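Local coordinates for protein ethylbenzene dehydrogenase alpha-subunit (Aromatoleum aromaticum, PDB 2IVF) that belongs to the molybdopterin oxidoreductase family and holds a molybdenum atom, two molybdopterin-type guanine dinucleotides and an iron/sulfur cluster, at residues 74-80 / 93-99; 80-84 / 655-661; 341-345 / 354-358. All coordinates share one frame; numbering follows the deposited sequence.

Overall arrangement
Contacts 1 and 2 share G80 and touch each other beside the iron-sulfur cluster, with F94 CE1 and H82 CE1 3.6 Å apart; their centres lie about 12 Å from one another. Contact 1 is partly buried, an antiparallel strand pair held by regular backbone bonds, with one face against the beta-subunit. Contact 2 is fully buried and has no backbone hydrogen bond between its segments; H82 serves the cluster, and Y655 and K658 face the guanine of MD1. Contact 3, whose centre is about 53 Å from that of contact 2 and across the chain's centre, is also buried, but joins a helix start to a strand through aromatic rings, one backbone bond and one water, far from the cofactors.

Contact 1: 74-80 / 93-99; sequences WDKVNWG and KFYVYVR
W74 meets Y97 at the start of an antiparallel beta pairing between strands 76-80 and 94-99, the first two strands of a three-stranded sheet. The meeting is T-shaped: the edge of Y97 points at the indole face, planes 80° apart, with Y97 CD2 3.6 Å above it. W74 holds CG between its backbone N and carbonyl carbon (chi1 55°), which turns the indole face to the edge of Y97. D75 and K76 then form a classic beta bulge, both N-H groups sharing V98 O. The aliphatic part of K76 runs beside V98, with CE 3.6 Å from V98 CG2, while its NZ bonds to N78 OD1 and S677 O. Beta-branched V77 suits an extended strand: CG1 touches Y95 CB at 3.5 Å and CG2 touches Y97, on a face where L349 of the beta-subunit packs. N78 makes a reciprocal backbone pair with V96. The W79 and Y95 rings run almost parallel (17°), displaced so that they hardly overlap. K93 CD makes a CH-pi contact over the W79 face, and K93 NZ, bonded to E765 O, is an off-centre cation-pi partner. V96 CG2 closely covers G80, 3.5 Å from its CA; G80 N bonds to F94 O, and F94 N to G80 O at 2.8 Å.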
loop_
_atom_site.group_PDB
_atom_site.type_symbol
_atom_site.label_atom_id
_atom_site.label_comp_id
_atom_site.label_asym_id
_atom_site.label_seq_id
_atom_site.Cartn_x
_atom_site.Cartn_y
_atom_site.Cartn_z
ATOM N N TRP A 74 1.877 -25.576 11.028
ATOM C CA TRP A 74 1.152 -24.628 11.854
ATOM C C TRP A 74 0.193 -25.421 12.726
ATOM O O TRP A 74 0.042 -26.626 12.540
ATOM C CB TRP A 74 0.389 -23.621 11.003
ATOM C CG TRP A 74 -0.527 -24.227 10.039
ATOM C CD1 TRP A 74 -1.828 -24.603 10.270
ATOM C CD2 TRP A 74 -0.251 -24.569 8.653
ATOM N NE1 TRP A 74 -2.357 -25.175 9.131
ATOM C CE2 TRP A 74 -1.430 -25.141 8.125
ATOM C CE3 TRP A 74 0.870 -24.448 7.817
ATOM C CZ2 TRP A 74 -1.513 -25.603 6.816
ATOM C CZ3 TRP A 74 0.771 -24.896 6.495
ATOM C CH2 TRP A 74 -0.403 -25.445 6.007
ATOM N N ASP A 75 -0.443 -24.745 13.674
ATOM C CA ASP A 75 -1.348 -25.441 14.601
ATOM C C ASP A 75 -2.811 -25.323 14.177
ATOM O O ASP A 75 -3.577 -26.278 14.297
ATOM C CB ASP A 75 -1.184 -24.872 16.016
ATOM C CG ASP A 75 0.190 -25.188 16.635
ATOM O OD1 ASP A 75 0.827 -26.181 16.226
ATOM O OD2 ASP A 75 0.598 -24.460 17.576
ATOM N N LYS A 76 -3.221 -24.123 13.788
ATOM C CA LYS A 76 -4.603 -23.907 13.363
ATOM C C LYS A 76 -4.738 -22.747 12.404
ATOM O O LYS A 76 -3.822 -21.956 12.206
ATOM C CB LYS A 76 -5.523 -23.695 14.565
ATOM C CG LYS A 76 -5.246 -22.439 15.302
ATOM C CD LYS A 76 -6.423 -21.942 16.181
ATOM C CE LYS A 76 -6.052 -20.501 16.675
ATOM N NZ LYS A 76 -7.194 -19.646 17.100
ATOM N N VAL A 77 -5.901 -22.654 11.787
ATOM C CA VAL A 77 -6.170 -21.606 10.820
ATOM C C VAL A 77 -7.553 -21.086 11.129
ATOM O O VAL A 77 -8.480 -21.873 11.359
ATOM C CB VAL A 77 -6.115 -22.110 9.355
ATOM C CG1 VAL A 77 -6.432 -20.969 8.423
ATOM C CG2 VAL A 77 -4.745 -22.744 9.034
ATOM N N ASN A 78 -7.663 -19.769 11.169
ATOM C CA ASN A 78 -8.935 -19.041 11.352
ATOM C C ASN A 78 -9.136 -18.048 10.222
ATOM O O ASN A 78 -8.192 -17.730 9.497
ATOM C CB ASN A 78 -8.861 -18.226 12.643
ATOM C CG ASN A 78 -8.717 -19.106 13.885
ATOM O OD1 ASN A 78 -7.622 -19.428 14.289
ATOM N ND2 ASN A 78 -9.820 -19.464 14.492
ATOM N N TRP A 79 -10.339 -17.485 10.133
ATOM C CA TRP A 79 -10.593 -16.423 9.202
ATOM C C TRP A 79 -10.085 -15.097 9.740
ATOM O O TRP A 79 -10.250 -14.772 10.902
ATOM C CB TRP A 79 -12.102 -16.246 8.946
ATOM C CG TRP A 79 -12.767 -17.353 8.254
ATOM C CD1 TRP A 79 -13.891 -17.989 8.661
ATOM C CD2 TRP A 79 -12.371 -17.970 7.040
ATOM N NE1 TRP A 79 -14.261 -18.936 7.731
ATOM C CE2 TRP A 79 -13.339 -18.947 6.732
ATOM C CE3 TRP A 79 -11.303 -17.766 6.149
ATOM C CZ2 TRP A 79 -13.259 -19.747 5.607
ATOM C CZ3 TRP A 79 -11.245 -18.554 5.022
ATOM C CH2 TRP A 79 -12.212 -19.514 4.757
ATOM N N GLY A 80 -9.457 -14.326 8.860
ATOM C CA GLY A 80 -9.107 -12.972 9.204
ATOM C C GLY A 80 -9.218 -12.026 8.031
ATOM O O GLY A 80 -9.320 -12.417 6.881
ATOM N N LYS A 93 -10.648 -11.861 2.464
ATOM C CA LYS A 93 -10.691 -12.967 3.383
ATOM C C LYS A 93 -9.345 -13.695 3.391
ATOM O O LYS A 93 -8.862 -14.123 2.325
ATOM C CB LYS A 93 -11.779 -13.940 2.990
ATOM C CG LYS A 93 -12.020 -15.025 4.086
ATOM C CD LYS A 93 -13.314 -15.832 3.837
ATOM C CE LYS A 93 -13.193 -16.704 2.579
ATOM N NZ LYS A 93 -14.195 -17.810 2.487
ATOM N N PHE A 94 -8.747 -13.790 4.568
ATOM C CA PHE A 94 -7.488 -14.503 4.744
ATOM C C PHE A 94 -7.617 -15.693 5.654
ATOM O O PHE A 94 -8.434 -15.720 6.568
ATOM C CB PHE A 94 -6.437 -13.600 5.369
ATOM C CG PHE A 94 -5.784 -12.652 4.394
ATOM C CD1 PHE A 94 -6.484 -11.635 3.868
ATOM C CD2 PHE A 94 -4.469 -12.835 3.988
ATOM C CE1 PHE A 94 -5.904 -10.761 2.996
ATOM C CE2 PHE A 94 -3.884 -11.966 3.112
ATOM C CZ PHE A 94 -4.612 -10.930 2.603
ATOM N N TYR A 95 -6.730 -16.635 5.412
ATOM C CA TYR A 95 -6.430 -17.686 6.357
ATOM C C TYR A 95 -5.409 -17.068 7.254
ATOM O O TYR A 95 -4.422 -16.504 6.775
ATOM C CB TYR A 95 -5.813 -18.853 5.665
ATOM C CG TYR A 95 -6.724 -19.578 4.747
ATOM C CD1 TYR A 95 -7.956 -20.095 5.203
ATOM C CD2 TYR A 95 -6.352 -19.826 3.432
ATOM C CE1 TYR A 95 -8.790 -20.779 4.350
ATOM C CE2 TYR A 95 -7.143 -20.547 2.624
ATOM C CZ TYR A 95 -8.365 -21.013 3.069
ATOM O OH TYR A 95 -9.183 -21.702 2.211
ATOM N N VAL A 96 -5.678 -17.124 8.544
ATOM C CA VAL A 96 -4.743 -16.686 9.584
ATOM C C VAL A 96 -4.166 -17.914 10.241
ATOM O O VAL A 96 -4.906 -18.744 10.840
ATOM C CB VAL A 96 -5.455 -15.782 10.613
ATOM C CG1 VAL A 96 -4.454 -15.318 11.762
ATOM C CG2 VAL A 96 -6.053 -14.570 9.840
ATOM N N TYR A 97 -2.851 -18.079 10.106
ATOM C CA TYR A 97 -2.162 -19.315 10.523
ATOM C C TYR A 97 -1.516 -19.093 11.867
ATOM O O TYR A 97 -0.679 -18.216 12.015
ATOM C CB TYR A 97 -1.056 -19.715 9.550
ATOM C CG TYR A 97 -1.508 -20.044 8.172
ATOM C CD1 TYR A 97 -1.804 -19.028 7.265
ATOM C CD2 TYR A 97 -1.549 -21.358 7.743
ATOM C CE1 TYR A 97 -2.176 -19.305 6.002
ATOM C CE2 TYR A 97 -1.935 -21.677 6.423
ATOM C CZ TYR A 97 -2.239 -20.637 5.568
ATOM O OH TYR A 97 -2.622 -20.893 4.292
ATOM N N VAL A 98 -1.948 -19.865 12.853
ATOM C CA VAL A 98 -1.490 -19.678 14.219
ATOM C C VAL A 98 -0.578 -20.833 14.551
ATOM O O VAL A 98 -0.896 -21.971 14.261
ATOM C CB VAL A 98 -2.670 -19.664 15.204
ATOM C CG1 VAL A 98 -2.169 -19.688 16.677
ATOM C CG2 VAL A 98 -3.589 -18.494 14.921
ATOM N N ARG A 99 0.559 -20.545 15.160
ATOM C CA ARG A 99 1.300 -21.594 15.753
ATOM C C ARG A 99 2.026 -21.143 17.003
ATOM O O ARG A 99 2.369 -19.970 17.162
ATOM C CB ARG A 99 2.211 -22.277 14.736
ATOM C CG ARG A 99 3.259 -21.447 14.196
ATOM C CD ARG A 99 4.009 -22.200 13.102
ATOM N NE ARG A 99 5.231 -21.480 12.860
ATOM C CZ ARG A 99 6.044 -21.629 11.821
ATOM N NH1 ARG A 99 5.791 -22.498 10.836
ATOM N NH2 ARG A 99 7.131 -20.862 11.788
#

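Contact 2: 80-84 / 655-661; sequences GSHLN and YYEKHEM. With SF4 (iron/sulfur cluster), chain K; MD1 (phosphoric acid 4-(2-amino-4-oxo-3,4,5,6,-tetrahydro-pteridin-6-yl)-2-hydroxy-3,4-dimercapto-but-3-en-yl ester guanylate ester), chain N.
H82 reaches the iron/sulfur cluster on one side and Y656 on the other, and the histidine can be followed outward. Its CB lies 3.8 Å from Y655 CD2. With CG anti to the carbonyl carbon (chi1 -40°), the imidazole is carried to the cluster, where H82 ND1 binds iron FE3 of SF4 at 2.2 Å. CD2 runs along the Y656 rim, and CE1 lies by cluster sulfur S4. At the far side of the ring, H82 NE2 donates to Y656 OH at 2.8 Å, with an N-H...O angle of 153° and the oxygen close to the imidazole plane. The two rings meet rim to rim, their planes 50° apart. Tyrosine suits this place because its hydroxyl can accept from the histidine and also bond to E106.

Y655 serves the other cofactor. One face of its ring is covered by the backbone of 82-83, with L83 N 3.6 Å above its centre. L83 CD2 packs on Y655 CD1 at 3.4 Å, and L83 CG against E660 CB. Y655 OH comes within 2.8 Å of N7 of the MD1 guanine, while the extended K658 donates from NZ to MD1 O6 at 2.9 Å and forms a salt bridge with E687.

Histidine ligation replaces one of the cysteines common in such clusters; C86, C92 and C127 are the cysteines of the cluster pocket. The bonds at ND1 and NE2 together hold the imidazole's rotation, and E106 behind Y656 would probably raise electron density on the ligand, which could influence the cluster's potential.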
loop_
_atom_site.group_PDB
_atom_site.type_symbol
_atom_site.label_atom_id
_atom_site.label_comp_id
_atom_site.label_asym_id
_atom_site.label_seq_id
_atom_site.Cartn_x
_atom_site.Cartn_y
_atom_site.Cartn_z
ATOM N N GLY A 80 -9.457 -14.326 8.860
ATOM C CA GLY A 80 -9.107 -12.972 9.204
ATOM C C GLY A 80 -9.218 -12.026 8.031
ATOM O O GLY A 80 -9.320 -12.417 6.881
ATOM N N SER A 81 -9.259 -10.757 8.388
ATOM C CA SER A 81 -9.176 -9.653 7.466
ATOM C C SER A 81 -8.692 -8.449 8.285
ATOM O O SER A 81 -8.333 -8.604 9.473
ATOM C CB SER A 81 -10.512 -9.359 6.763
ATOM O OG SER A 81 -10.286 -8.572 5.614
ATOM N N HIS A 82 -8.646 -7.278 7.653
ATOM C CA HIS A 82 -8.097 -6.049 8.249
ATOM C C HIS A 82 -9.171 -4.951 8.280
ATOM O O HIS A 82 -9.902 -4.796 7.326
ATOM C CB HIS A 82 -6.843 -5.693 7.444
ATOM C CG HIS A 82 -6.033 -6.907 7.080
ATOM N ND1 HIS A 82 -5.965 -7.431 5.798
ATOM C CD2 HIS A 82 -5.383 -7.790 7.874
ATOM C CE1 HIS A 82 -5.274 -8.557 5.819
ATOM N NE2 HIS A 82 -4.883 -8.783 7.064
ATOM N N LEU A 83 -9.296 -4.236 9.399
ATOM C CA LEU A 83 -10.389 -3.289 9.566
ATOM C C LEU A 83 -9.982 -1.874 9.174
ATOM O O LEU A 83 -10.844 -1.035 8.982
ATOM C CB LEU A 83 -10.914 -3.350 10.991
ATOM C CG LEU A 83 -11.594 -4.677 11.377
ATOM C CD1 LEU A 83 -12.412 -5.317 10.250
ATOM C CD2 LEU A 83 -10.563 -5.666 11.849
ATOM N N ASN A 84 -8.675 -1.650 9.006
ATOM C CA ASN A 84 -8.136 -0.431 8.405
ATOM C C ASN A 84 -8.902 -0.095 7.165
ATOM O O ASN A 84 -9.262 -0.944 6.418
ATOM C CB ASN A 84 -6.595 -0.458 8.185
ATOM C CG ASN A 84 -6.069 -1.630 7.373
ATOM O OD1 ASN A 84 -4.894 -2.043 7.554
ATOM N ND2 ASN A 84 -6.896 -2.185 6.462
ATOM N N TYR A 655 -6.142 -6.288 14.569
ATOM C CA TYR A 655 -6.826 -7.215 13.654
ATOM C C TYR A 655 -6.373 -8.624 13.986
ATOM O O TYR A 655 -5.200 -8.860 14.333
ATOM C CB TYR A 655 -6.601 -6.879 12.163
ATOM C CG TYR A 655 -6.599 -5.393 11.895
ATOM C CD1 TYR A 655 -7.409 -4.514 12.630
ATOM C CD2 TYR A 655 -5.748 -4.853 10.947
ATOM C CE1 TYR A 655 -7.375 -3.166 12.400
ATOM C CE2 TYR A 655 -5.706 -3.511 10.720
ATOM C CZ TYR A 655 -6.497 -2.683 11.440
ATOM O OH TYR A 655 -6.391 -1.381 11.201
ATOM N N TYR A 656 -7.327 -9.544 13.910
ATOM C CA TYR A 656 -7.133 -10.974 14.242
ATOM C C TYR A 656 -7.209 -11.244 15.726
ATOM O O TYR A 656 -7.178 -12.413 16.153
ATOM C CB TYR A 656 -5.806 -11.565 13.784
ATOM C CG TYR A 656 -5.336 -11.376 12.364
ATOM C CD1 TYR A 656 -6.199 -10.988 11.333
ATOM C CD2 TYR A 656 -3.996 -11.630 12.053
ATOM C CE1 TYR A 656 -5.727 -10.814 10.036
ATOM C CE2 TYR A 656 -3.507 -11.461 10.792
ATOM C CZ TYR A 656 -4.382 -11.071 9.756
ATOM O OH TYR A 656 -3.900 -10.921 8.491
ATOM N N GLU A 657 -7.313 -10.196 16.527
ATOM C CA GLU A 657 -7.244 -10.321 18.004
ATOM C C GLU A 657 -8.566 -9.973 18.671
ATOM O O GLU A 657 -8.666 -9.909 19.909
ATOM C CB GLU A 657 -6.183 -9.402 18.566
ATOM C CG GLU A 657 -4.756 -9.730 18.132
ATOM C CD GLU A 657 -3.730 -8.773 18.704
ATOM O OE1 GLU A 657 -4.114 -7.651 19.069
ATOM O OE2 GLU A 657 -2.530 -9.144 18.781
ATOM N N LYS A 658 -9.577 -9.734 17.833
ATOM C CA LYS A 658 -10.925 -9.386 18.260
ATOM C C LYS A 658 -11.897 -9.687 17.141
ATOM O O LYS A 658 -11.592 -9.544 15.952
ATOM C CB LYS A 658 -11.009 -7.918 18.628
ATOM C CG LYS A 658 -10.760 -6.972 17.475
ATOM C CD LYS A 658 -10.472 -5.530 18.015
ATOM C CE LYS A 658 -10.108 -4.680 16.817
ATOM N NZ LYS A 658 -9.584 -3.334 17.202
ATOM N N HIS A 659 -13.090 -10.138 17.505
ATOM C CA HIS A 659 -14.097 -10.444 16.463
ATOM C C HIS A 659 -14.519 -9.135 15.803
ATOM O O HIS A 659 -14.692 -8.098 16.485
ATOM C CB HIS A 659 -15.313 -11.089 17.050
ATOM C CG HIS A 659 -15.030 -12.334 17.815
ATOM N ND1 HIS A 659 -14.669 -12.318 19.145
ATOM C CD2 HIS A 659 -15.074 -13.634 17.446
ATOM C CE1 HIS A 659 -14.485 -13.558 19.560
ATOM N NE2 HIS A 659 -14.742 -14.379 18.556
ATOM N N GLU A 660 -14.647 -9.178 14.477
ATOM C CA GLU A 660 -15.088 -8.017 13.710
ATOM C C GLU A 660 -15.648 -8.432 12.376
ATOM O O GLU A 660 -15.667 -9.605 12.014
ATOM C CB GLU A 660 -13.896 -7.054 13.497
ATOM C CG GLU A 660 -13.848 -5.864 14.435
ATOM C CD GLU A 660 -14.954 -4.861 14.149
ATOM O OE1 GLU A 660 -15.699 -5.071 13.168
ATOM O OE2 GLU A 660 -15.081 -3.874 14.897
ATOM N N MET A 661 -16.134 -7.436 11.640
ATOM C CA MET A 661 -16.578 -7.653 10.292
ATOM C C MET A 661 -16.069 -6.482 9.492
ATOM O O MET A 661 -16.079 -5.363 10.006
ATOM C CB MET A 661 -18.074 -7.603 10.278
ATOM C CG MET A 661 -18.712 -7.998 9.030
ATOM S SD MET A 661 -20.471 -8.242 9.421
ATOM C CE MET A 661 -20.897 -6.611 9.924
HETATM FE FE1 SF4 K . -5.087 -5.061 2.057
HETATM FE FE2 SF4 K . -7.419 -6.395 1.658
HETATM FE FE3 SF4 K . -6.459 -6.157 4.132
HETATM FE FE4 SF4 K . -7.449 -3.950 2.836
HETATM S S1 SF4 K . -8.647 -5.732 3.550
HETATM S S2 SF4 K . -5.458 -4.117 4.080
HETATM S S3 SF4 K . -6.839 -4.463 0.692
HETATM S S4 SF4 K . -5.466 -7.323 2.412
HETATM P PB MD1 N . -6.544 8.808 10.094
HETATM O O3B MD1 N . -5.383 7.757 9.874
HETATM O O1B MD1 N . -7.808 8.039 10.226
HETATM O O2B MD1 N . -6.167 9.892 11.030
HETATM O O3A MD1 N . -6.584 9.514 8.674
HETATM C C10 MD1 N . -7.412 9.045 7.588
HETATM C C11 MD1 N . -6.987 9.901 6.406
HETATM O O11 MD1 N . -5.722 9.294 5.975
HETATM C C12 MD1 N . -7.982 9.774 5.284
HETATM S S12 MD1 N . -9.129 8.506 5.232
HETATM C C13 MD1 N . -7.963 10.636 4.217
HETATM S S13 MD1 N . -9.030 10.489 2.917
HETATM C C14 MD1 N . -7.027 11.781 4.131
HETATM N N15 MD1 N . -6.108 11.830 3.045
HETATM C C16 MD1 N . -5.133 12.791 2.979
HETATM C C15 MD1 N . -4.365 12.839 1.831
HETATM O O14 MD1 N . -4.558 12.040 0.875
HETATM N N17 MD1 N . -3.363 13.754 1.854
HETATM C C17 MD1 N . -3.182 14.626 2.928
HETATM N N16 MD1 N . -2.188 15.496 2.828
HETATM N N18 MD1 N . -3.981 14.581 4.008
HETATM C C20 MD1 N . -4.945 13.686 4.035
HETATM N N8 MD1 N . -5.787 13.669 5.101
HETATM C C7 MD1 N . -6.834 12.706 5.308
HETATM P PA MD1 N . -4.133 7.292 10.776
HETATM O O1A MD1 N . -3.797 5.920 10.287
HETATM O O2A MD1 N . -3.082 8.328 10.663
HETATM O "O5'" MD1 N . -4.648 7.238 12.268
HETATM C "C5'" MD1 N . -5.545 6.180 12.589
HETATM C "C4'" MD1 N . -5.078 5.487 13.802
HETATM O "O4'" MD1 N . -5.954 4.371 13.907
HETATM C "C1'" MD1 N . -5.173 3.369 14.560
HETATM N N9 MD1 N . -5.699 2.005 14.423
HETATM C C4 MD1 N . -6.318 1.365 15.405
HETATM N N3 MD1 N . -6.615 1.787 16.657
HETATM C C2 MD1 N . -7.265 0.982 17.498
HETATM N N2 MD1 N . -7.582 1.401 18.752
HETATM N N1 MD1 N . -7.543 -0.305 17.081
HETATM C C6 MD1 N . -7.268 -0.797 15.828
HETATM O O6 MD1 N . -7.623 -1.939 15.536
HETATM C C5 MD1 N . -6.631 0.079 14.936
HETATM N N7 MD1 N . -6.184 -0.016 13.688
HETATM C C8 MD1 N . -5.632 1.163 13.387
HETATM C "C2'" MD1 N . -3.803 3.453 13.894
HETATM O "O2'" MD1 N . -2.725 2.940 14.714
HETATM C "C3'" MD1 N . -3.665 4.945 13.556
HETATM O "O3'" MD1 N . -2.721 5.618 14.430
#

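Contact 3: 341-345 / 354-358; sequences KFLSA and KQFYF
F342 CG lies over one face of the F356 ring and the backbone O of K354 over the other, while L343 O sits in plane at its edge, 3.3 Å from F356 CD1. The F342 ring meets that of F356 obliquely, planes 38° apart, with F342 CB touching F356 CD1 at 3.6 Å. Y357 turns an edge to the backbone of 343-345: L343 O lies 3.5 Å from Y357 CD2, and A345 CA is near Y357 OH. Aromatic C-H edges, slightly positive, suit a carbonyl oxygen such as L343 O. A water 2.6 Å from L343 O, probably donating to it, accepts from Y357 N at 2.8 Å, bridging the two backbones.

One direct backbone bond joins the segments, A345 N to Q355 O, moderately bent at 133°. The Q355 chain bends at chi2 (63°), bringing NE2 back to F356 O; NE2 also bonds to A369 O.

S344 is the N-cap of helix 345-349, its short hydroxyl side chain capping a backbone N of the helix through OG. The contact thus brings the start of that helix against strand 356-360, which pairs with strand 365-369, while L343 and Y357 pack on L334 of strand 334-336.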
loop_
_atom_site.group_PDB
_atom_site.type_symbol
_atom_site.label_atom_id
_atom_site.label_comp_id
_atom_site.label_asym_id
_atom_site.label_seq_id
_atom_site.Cartn_x
_atom_site.Cartn_y
_atom_site.Cartn_z
ATOM N N LYS A 341 -32.021 33.483 -13.433
ATOM C CA LYS A 341 -32.619 32.440 -12.624
ATOM C C LYS A 341 -33.587 31.637 -13.470
ATOM O O LYS A 341 -34.166 32.154 -14.437
ATOM C CB LYS A 341 -33.284 33.083 -11.382
ATOM C CG LYS A 341 -32.257 33.231 -10.219
ATOM C CD LYS A 341 -32.547 34.375 -9.311
ATOM C CE LYS A 341 -31.358 34.693 -8.388
ATOM N NZ LYS A 341 -30.766 33.510 -7.691
ATOM N N PHE A 342 -33.738 30.362 -13.136
ATOM C CA PHE A 342 -34.687 29.519 -13.858
ATOM C C PHE A 342 -36.050 30.226 -13.942
ATOM O O PHE A 342 -36.526 30.835 -12.957
ATOM C CB PHE A 342 -34.860 28.155 -13.196
ATOM C CG PHE A 342 -33.669 27.237 -13.329
ATOM C CD1 PHE A 342 -33.392 26.591 -14.527
ATOM C CD2 PHE A 342 -32.847 26.992 -12.232
ATOM C CE1 PHE A 342 -32.298 25.734 -14.647
ATOM C CE2 PHE A 342 -31.772 26.153 -12.320
ATOM C CZ PHE A 342 -31.481 25.502 -13.544
ATOM N N LEU A 343 -36.654 30.162 -15.126
ATOM C CA LEU A 343 -38.021 30.628 -15.310
ATOM C C LEU A 343 -38.941 29.744 -14.483
ATOM O O LEU A 343 -38.911 28.516 -14.647
ATOM C CB LEU A 343 -38.418 30.536 -16.776
ATOM C CG LEU A 343 -39.830 30.996 -17.117
ATOM C CD1 LEU A 343 -39.987 32.442 -16.707
ATOM C CD2 LEU A 343 -40.090 30.775 -18.609
ATOM N N SER A 344 -39.729 30.364 -13.598
ATOM C CA SER A 344 -40.632 29.635 -12.720
ATOM C C SER A 344 -42.086 29.956 -13.012
ATOM O O SER A 344 -42.414 30.977 -13.646
ATOM C CB SER A 344 -40.337 29.920 -11.250
ATOM O OG SER A 344 -40.972 31.102 -10.797
ATOM N N ALA A 345 -42.960 29.060 -12.565
ATOM C CA ALA A 345 -44.387 29.218 -12.768
ATOM C C ALA A 345 -44.863 30.419 -11.970
ATOM O O ALA A 345 -45.807 31.082 -12.369
ATOM C CB ALA A 345 -45.117 27.966 -12.360
ATOM N N LYS A 354 -40.747 26.587 -7.846
ATOM C CA LYS A 354 -39.850 25.550 -8.293
ATOM C C LYS A 354 -40.467 24.745 -9.436
ATOM O O LYS A 354 -40.008 23.661 -9.733
ATOM C CB LYS A 354 -39.453 24.671 -7.104
ATOM C CG LYS A 354 -38.625 25.459 -6.059
ATOM C CD LYS A 354 -37.530 24.655 -5.442
ATOM C CE LYS A 354 -38.032 23.654 -4.424
ATOM N NZ LYS A 354 -36.912 22.804 -3.943
ATOM N N GLN A 355 -41.514 25.282 -10.070
ATOM C CA GLN A 355 -42.021 24.711 -11.302
ATOM C C GLN A 355 -41.289 25.389 -12.456
ATOM O O GLN A 355 -41.355 26.608 -12.639
ATOM C CB GLN A 355 -43.529 24.884 -11.420
ATOM C CG GLN A 355 -44.129 24.422 -12.765
ATOM C CD GLN A 355 -43.943 22.928 -13.027
ATOM O OE1 GLN A 355 -44.561 22.098 -12.369
ATOM N NE2 GLN A 355 -43.111 22.590 -13.993
ATOM N N PHE A 356 -40.594 24.594 -13.245
ATOM C CA PHE A 356 -39.746 25.144 -14.297
ATOM C C PHE A 356 -40.254 24.762 -15.676
ATOM O O PHE A 356 -41.281 24.062 -15.793
ATOM C CB PHE A 356 -38.303 24.753 -14.070
ATOM C CG PHE A 356 -37.783 25.140 -12.730
ATOM C CD1 PHE A 356 -37.875 26.441 -12.276
ATOM C CD2 PHE A 356 -37.181 24.212 -11.918
ATOM C CE1 PHE A 356 -37.390 26.787 -11.048
ATOM C CE2 PHE A 356 -36.692 24.568 -10.684
ATOM C CZ PHE A 356 -36.789 25.854 -10.258
ATOM N N TYR A 357 -39.572 25.263 -16.713
ATOM C CA TYR A 357 -40.074 25.159 -18.071
ATOM C C TYR A 357 -39.097 24.643 -19.097
ATOM O O TYR A 357 -37.901 24.957 -19.059
ATOM C CB TYR A 357 -40.559 26.513 -18.546
ATOM C CG TYR A 357 -41.800 26.986 -17.834
ATOM C CD1 TYR A 357 -43.058 26.723 -18.358
ATOM C CD2 TYR A 357 -41.713 27.657 -16.625
ATOM C CE1 TYR A 357 -44.164 27.103 -17.725
ATOM C CE2 TYR A 357 -42.826 28.059 -15.981
ATOM C CZ TYR A 357 -44.058 27.792 -16.538
ATOM O OH TYR A 357 -45.203 28.213 -15.921
ATOM N N PHE A 358 -39.643 23.838 -20.006
ATOM C CA PHE A 358 -39.043 23.552 -21.298
ATOM C C PHE A 358 -39.606 24.535 -22.321
ATOM O O PHE A 358 -40.604 25.228 -22.071
ATOM C CB PHE A 358 -39.429 22.163 -21.800
ATOM C CG PHE A 358 -38.978 21.021 -20.932
ATOM C CD1 PHE A 358 -37.681 20.886 -20.544
ATOM C CD2 PHE A 358 -39.877 20.036 -20.555
ATOM C CE1 PHE A 358 -37.273 19.793 -19.783
ATOM C CE2 PHE A 358 -39.472 18.946 -19.792
ATOM C CZ PHE A 358 -38.167 18.824 -19.413
HETATM O O HOH W 1 -37.544 27.124 -16.384
#